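PDB 4XFK: putative branched chain amino acid ABC transporter, periplasmic amino acid-binding protein from Brucella ovis, which probably serves as the periplasmic solute-binding component of an ABC transport system, capturing branched-chain amino acids for uptake. Local coordinates for residues A[10-15]-A[79-84]; A[14-19]-A[55-60]. The protein carries 1 engineered substitution. All coordinates share one frame; numbering follows the deposited sequence.

Overall arrangement
Both contacts are built on strand 13-18, the first strand of the chain and the second in order across a parallel five-stranded sheet. Contact 2 pairs it with strand 54-59, one of the two edge strands, and contact 1 pairs it with strand 81-84 on its other flank; along the chain the three come as 13-18, 54-59, 81-84. The centres of the two contacts lie about 10 Å apart, and I14 and A15 belong to both. The ladder of contact 1 runs on into contact 2 where V17 N meets V83 O at 3.0 Å, probably as a hydrogen bond. Together they make up three neighbouring strands at one edge of the sheet in a periplasmic binding protein, with the first strand gripped from both flanks.

Contact 1 of 2, residues A[10-15]-A[79-84]; sequences EPLKIA and AQIIVQ
Q80 reaches the backbone of P11 and K13 by a bent side chain: chi1 of -53° puts CG anti to its own carbonyl carbon, and chi2 of 99° swings CD out of an extended course. The amide it carries then both accepts and donates. OE1 takes the K13 N-H on a lone pair at 2.7 Å, nearly straight, while NE2 donates an N-H to P11 O at 3.2 Å, with that oxygen close to the amide plane. A water bridges NE2 to E10 OE1, which is also held by I320 N. Further on the strands themselves pair. Q80 N donates to K13 O, A15 N to I81 O, and V83 N to A15 O at 2.7 Å, so A15 is gripped through both its N-H and its carbonyl.

On one face of the sheet I14 and I81 run alongside each other in the same direction, with I14 CG1 4.1 Å from I81 CB. L12 CD1 extends this apolar row to I81 CD1, and F306 of helix 296-312 packs against both isoleucines. I14 CG2 also reaches V83 CG2 at 3.7 Å. The other face carries A15, whose CB sits 3.8 Å from A79 CB. I82 on this face packs on I94 of helix 88-104, so helices lie against both faces. The strand axes cross at -32°, and the Q80 amide extends the pairing beyond the N-terminal end of strand 13-15. The two are neighbouring parallel strands of the Rossmann-like α/β sheet found in periplasmic binding proteins.

Contact 2 of 2, residues A[14-19]-A[55-60]; sequences IALVET and ILEYDN
A15 CB and the ring of Y58 make the close side-chain contact here, at 3.7 Å from CB to CE1. The methyl approaches the ring obliquely, while L16 O lies at the ring edge near its plane. The Y58 hydroxyl is hydrogen-bonded to D77 OD2. V17 CG2 lies 4.3 Å from Y58 CB, and A74 of helix 63-76 packs against both A15 and Y58.

Five backbone hydrogen bonds join the strands: L56 N to I14 O, L16 N to L56 O, Y58 N to L16 O, E18 N to Y58 O at 3.2 Å, and N60 N to E18 O at 2.7 Å. At the C-terminal end a water supplements this direct ladder by joining V17 O to N60 ND2, 3.0 Å from that nitrogen, and ND2 also binds G63 O.

The opposite face is looser toward the edge strand, and here the contact opens to solvent. L16 CD2 comes no nearer than 4.4 Å to E57 CG, and E57, an exposed residue, forms a salt bridge to R32 through OE1. Farther along this face E18 is buried: its OE1 is hydrogen-bonded to S86 OG, its OE2 accepts from G85 N, and its side chain touches Y31; G85 and Y31 are two residues of a sodium site. This is a parallel beta-alpha-beta unit, with helix 26-44 connecting strands 13-18 and 54-59.

Contact 1 of 2, residues A[10-15]-A[79-84]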
# COMPACT_ATOMS: atom_id res chain seq x y z
N GLU A 10 20.35 24.04 3.17
CA GLU A 10 19.30 23.47 4.00
C GLU A 10 19.23 21.96 3.78
O GLU A 10 19.11 21.50 2.65
CB GLU A 10 17.94 24.08 3.64
CG GLU A 10 17.79 25.56 3.93
CD GLU A 10 16.42 26.09 3.52
OE1 GLU A 10 15.62 25.30 2.96
OE2 GLU A 10 16.14 27.29 3.75
N PRO A 11 19.32 21.17 4.86
CA PRO A 11 19.08 19.74 4.66
C PRO A 11 17.60 19.43 4.49
O PRO A 11 16.74 20.14 5.02
CB PRO A 11 19.59 19.11 5.96
CG PRO A 11 19.49 20.21 6.97
CD PRO A 11 19.76 21.49 6.23
N LEU A 12 17.32 18.36 3.76
CA LEU A 12 15.97 17.84 3.65
C LEU A 12 15.68 17.00 4.89
O LEU A 12 16.46 16.11 5.24
CB LEU A 12 15.84 16.99 2.39
CG LEU A 12 14.44 16.49 2.06
CD1 LEU A 12 13.49 17.64 1.84
CD2 LEU A 12 14.51 15.60 0.84
N LYS A 13 14.57 17.30 5.55
CA LYS A 13 14.14 16.57 6.74
C LYS A 13 12.82 15.87 6.45
O LYS A 13 11.81 16.52 6.14
CB LYS A 13 13.98 17.53 7.92
CG LYS A 13 15.29 18.20 8.35
CD LYS A 13 15.08 19.09 9.57
CE LYS A 13 16.38 19.72 10.05
NZ LYS A 13 16.17 20.48 11.32
N ILE A 14 12.83 14.54 6.56
CA ILE A 14 11.67 13.73 6.25
C ILE A 14 11.19 13.03 7.51
O ILE A 14 11.95 12.30 8.15
CB ILE A 14 12.00 12.68 5.16
CG1 ILE A 14 12.51 13.38 3.90
CG2 ILE A 14 10.78 11.81 4.86
CD1 ILE A 14 12.75 12.44 2.74
N ALA A 15 9.92 13.26 7.86
CA ALA A 15 9.33 12.68 9.05
C ALA A 15 8.51 11.44 8.73
O ALA A 15 7.58 11.50 7.93
CB ALA A 15 8.46 13.69 9.76
N ALA A 79 10.51 19.38 9.54
CA ALA A 79 10.22 18.44 8.46
C ALA A 79 9.51 19.16 7.32
O ALA A 79 8.52 19.86 7.54
CB ALA A 79 9.38 17.27 8.96
N GLN A 80 10.01 18.98 6.10
CA GLN A 80 9.33 19.51 4.91
C GLN A 80 8.49 18.44 4.25
O GLN A 80 7.71 18.72 3.33
CB GLN A 80 10.33 20.06 3.89
CG GLN A 80 11.34 21.07 4.42
CD GLN A 80 12.68 20.42 4.72
OE1 GLN A 80 12.76 19.20 4.88
NE2 GLN A 80 13.73 21.22 4.79
N ILE A 81 8.68 17.19 4.68
CA ILE A 81 8.01 16.03 4.09
C ILE A 81 7.55 15.10 5.21
O ILE A 81 8.31 14.84 6.16
CB ILE A 81 8.95 15.26 3.15
CG1 ILE A 81 9.55 16.20 2.11
CG2 ILE A 81 8.21 14.08 2.49
CD1 ILE A 81 10.32 15.51 1.04
N ILE A 82 6.31 14.64 5.10
CA ILE A 82 5.72 13.66 6.00
C ILE A 82 5.49 12.37 5.21
O ILE A 82 4.92 12.42 4.12
CB ILE A 82 4.34 14.14 6.50
CG1 ILE A 82 4.44 15.52 7.17
CG2 ILE A 82 3.69 13.09 7.42
CD1 ILE A 82 5.29 15.54 8.42
N VAL A 83 5.90 11.25 5.77
CA VAL A 83 5.68 9.94 5.16
C VAL A 83 4.89 9.04 6.11
O VAL A 83 5.19 8.99 7.32
CB VAL A 83 7.02 9.28 4.84
CG1 VAL A 83 6.82 7.84 4.46
CG2 VAL A 83 7.76 10.06 3.74
N GLN A 84 3.90 8.34 5.57
CA GLN A 84 3.05 7.45 6.35
C GLN A 84 2.34 6.52 5.38
O GLN A 84 2.18 6.85 4.20
CB GLN A 84 2.05 8.26 7.18
CG GLN A 84 1.09 7.43 8.04
CD GLN A 84 -0.20 7.05 7.31
OE1 GLN A 84 -0.44 7.50 6.19
NE2 GLN A 84 -1.01 6.21 7.94
O HOH W 1 13.03 24.19 4.18

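Contact 2 of 2, residues A[14-19]-A[55-60]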
# COMPACT_ATOMS: atom_id res chain seq x y z
N ILE A 14 12.83 14.54 6.56
CA ILE A 14 11.67 13.73 6.25
C ILE A 14 11.19 13.03 7.51
O ILE A 14 11.95 12.30 8.15
CB ILE A 14 12.00 12.68 5.16
CG1 ILE A 14 12.51 13.38 3.90
CG2 ILE A 14 10.78 11.81 4.86
CD1 ILE A 14 12.75 12.44 2.74
N ALA A 15 9.92 13.26 7.86
CA ALA A 15 9.33 12.68 9.05
C ALA A 15 8.51 11.44 8.73
O ALA A 15 7.58 11.50 7.93
CB ALA A 15 8.46 13.69 9.76
N LEU A 16 8.83 10.34 9.40
CA LEU A 16 8.05 9.11 9.30
C LEU A 16 7.11 9.07 10.49
O LEU A 16 7.55 9.00 11.65
CB LEU A 16 8.99 7.90 9.32
CG LEU A 16 8.31 6.53 9.34
CD1 LEU A 16 7.49 6.29 8.08
CD2 LEU A 16 9.35 5.41 9.53
N VAL A 17 5.81 9.16 10.22
CA VAL A 17 4.82 9.15 11.28
C VAL A 17 4.07 7.83 11.18
O VAL A 17 3.23 7.64 10.31
CB VAL A 17 3.84 10.34 11.14
CG1 VAL A 17 2.78 10.29 12.23
CG2 VAL A 17 4.60 11.66 11.17
N GLU A 18 4.40 6.91 12.08
CA GLU A 18 3.94 5.53 11.97
C GLU A 18 3.80 4.89 13.33
O GLU A 18 4.31 5.41 14.32
CB GLU A 18 4.90 4.69 11.12
CG GLU A 18 4.54 4.64 9.65
CD GLU A 18 3.17 4.03 9.43
OE1 GLU A 18 2.68 3.31 10.33
OE2 GLU A 18 2.58 4.26 8.35
N THR A 19 3.12 3.75 13.39
CA THR A 19 3.12 2.93 14.59
C THR A 19 4.44 2.17 14.63
O THR A 19 4.66 1.27 13.84
CB THR A 19 1.96 1.92 14.57
OG1 THR A 19 0.75 2.62 14.24
CG2 THR A 19 1.83 1.23 15.93
N ILE A 55 16.21 11.60 8.67
CA ILE A 55 15.02 10.79 8.82
C ILE A 55 14.55 10.94 10.25
O ILE A 55 15.20 10.49 11.18
CB ILE A 55 15.32 9.31 8.51
CG1 ILE A 55 16.00 9.18 7.14
CG2 ILE A 55 14.05 8.50 8.56
CD1 ILE A 55 16.48 7.79 6.84
N LEU A 56 13.43 11.64 10.42
CA LEU A 56 12.89 11.94 11.74
C LEU A 56 11.71 11.03 12.00
O LEU A 56 10.68 11.12 11.33
CB LEU A 56 12.44 13.39 11.80
CG LEU A 56 13.46 14.47 11.45
CD1 LEU A 56 12.84 15.85 11.62
CD2 LEU A 56 14.73 14.32 12.28
N GLU A 57 11.82 10.15 12.98
CA GLU A 57 10.76 9.19 13.25
C GLU A 57 9.86 9.63 14.39
O GLU A 57 10.35 10.12 15.41
CB GLU A 57 11.37 7.82 13.56
CG GLU A 57 12.19 7.24 12.41
CD GLU A 57 12.90 5.95 12.78
OE1 GLU A 57 12.21 4.92 12.93
OE2 GLU A 57 14.13 5.97 12.94
N TYR A 58 8.55 9.46 14.20
CA TYR A 58 7.55 9.79 15.21
C TYR A 58 6.63 8.61 15.42
O TYR A 58 5.82 8.28 14.56
CB TYR A 58 6.74 11.04 14.81
CG TYR A 58 7.61 12.26 14.68
CD1 TYR A 58 8.31 12.51 13.52
CD2 TYR A 58 7.74 13.16 15.74
CE1 TYR A 58 9.14 13.61 13.40
CE2 TYR A 58 8.56 14.27 15.62
CZ TYR A 58 9.25 14.48 14.45
OH TYR A 58 10.08 15.58 14.32
N ASP A 59 6.78 7.95 16.56
CA ASP A 59 5.98 6.79 16.93
C ASP A 59 4.58 7.26 17.32
O ASP A 59 4.40 7.92 18.33
CB ASP A 59 6.66 6.09 18.10
CG ASP A 59 5.99 4.79 18.51
OD1 ASP A 59 5.03 4.33 17.83
OD2 ASP A 59 6.44 4.22 19.53
N ASN A 60 3.61 6.94 16.48
CA ASN A 60 2.23 7.32 16.71
C ASN A 60 1.46 6.17 17.34
O ASN A 60 1.17 5.17 16.67
CB ASN A 60 1.53 7.74 15.41
CG ASN A 60 0.07 8.04 15.62
OD1 ASN A 60 -0.34 8.41 16.73
ND2 ASN A 60 -0.74 7.84 14.58
O HOH W 2 0.71 7.12 12.01
O HOH W 3 -0.19 5.10 13.16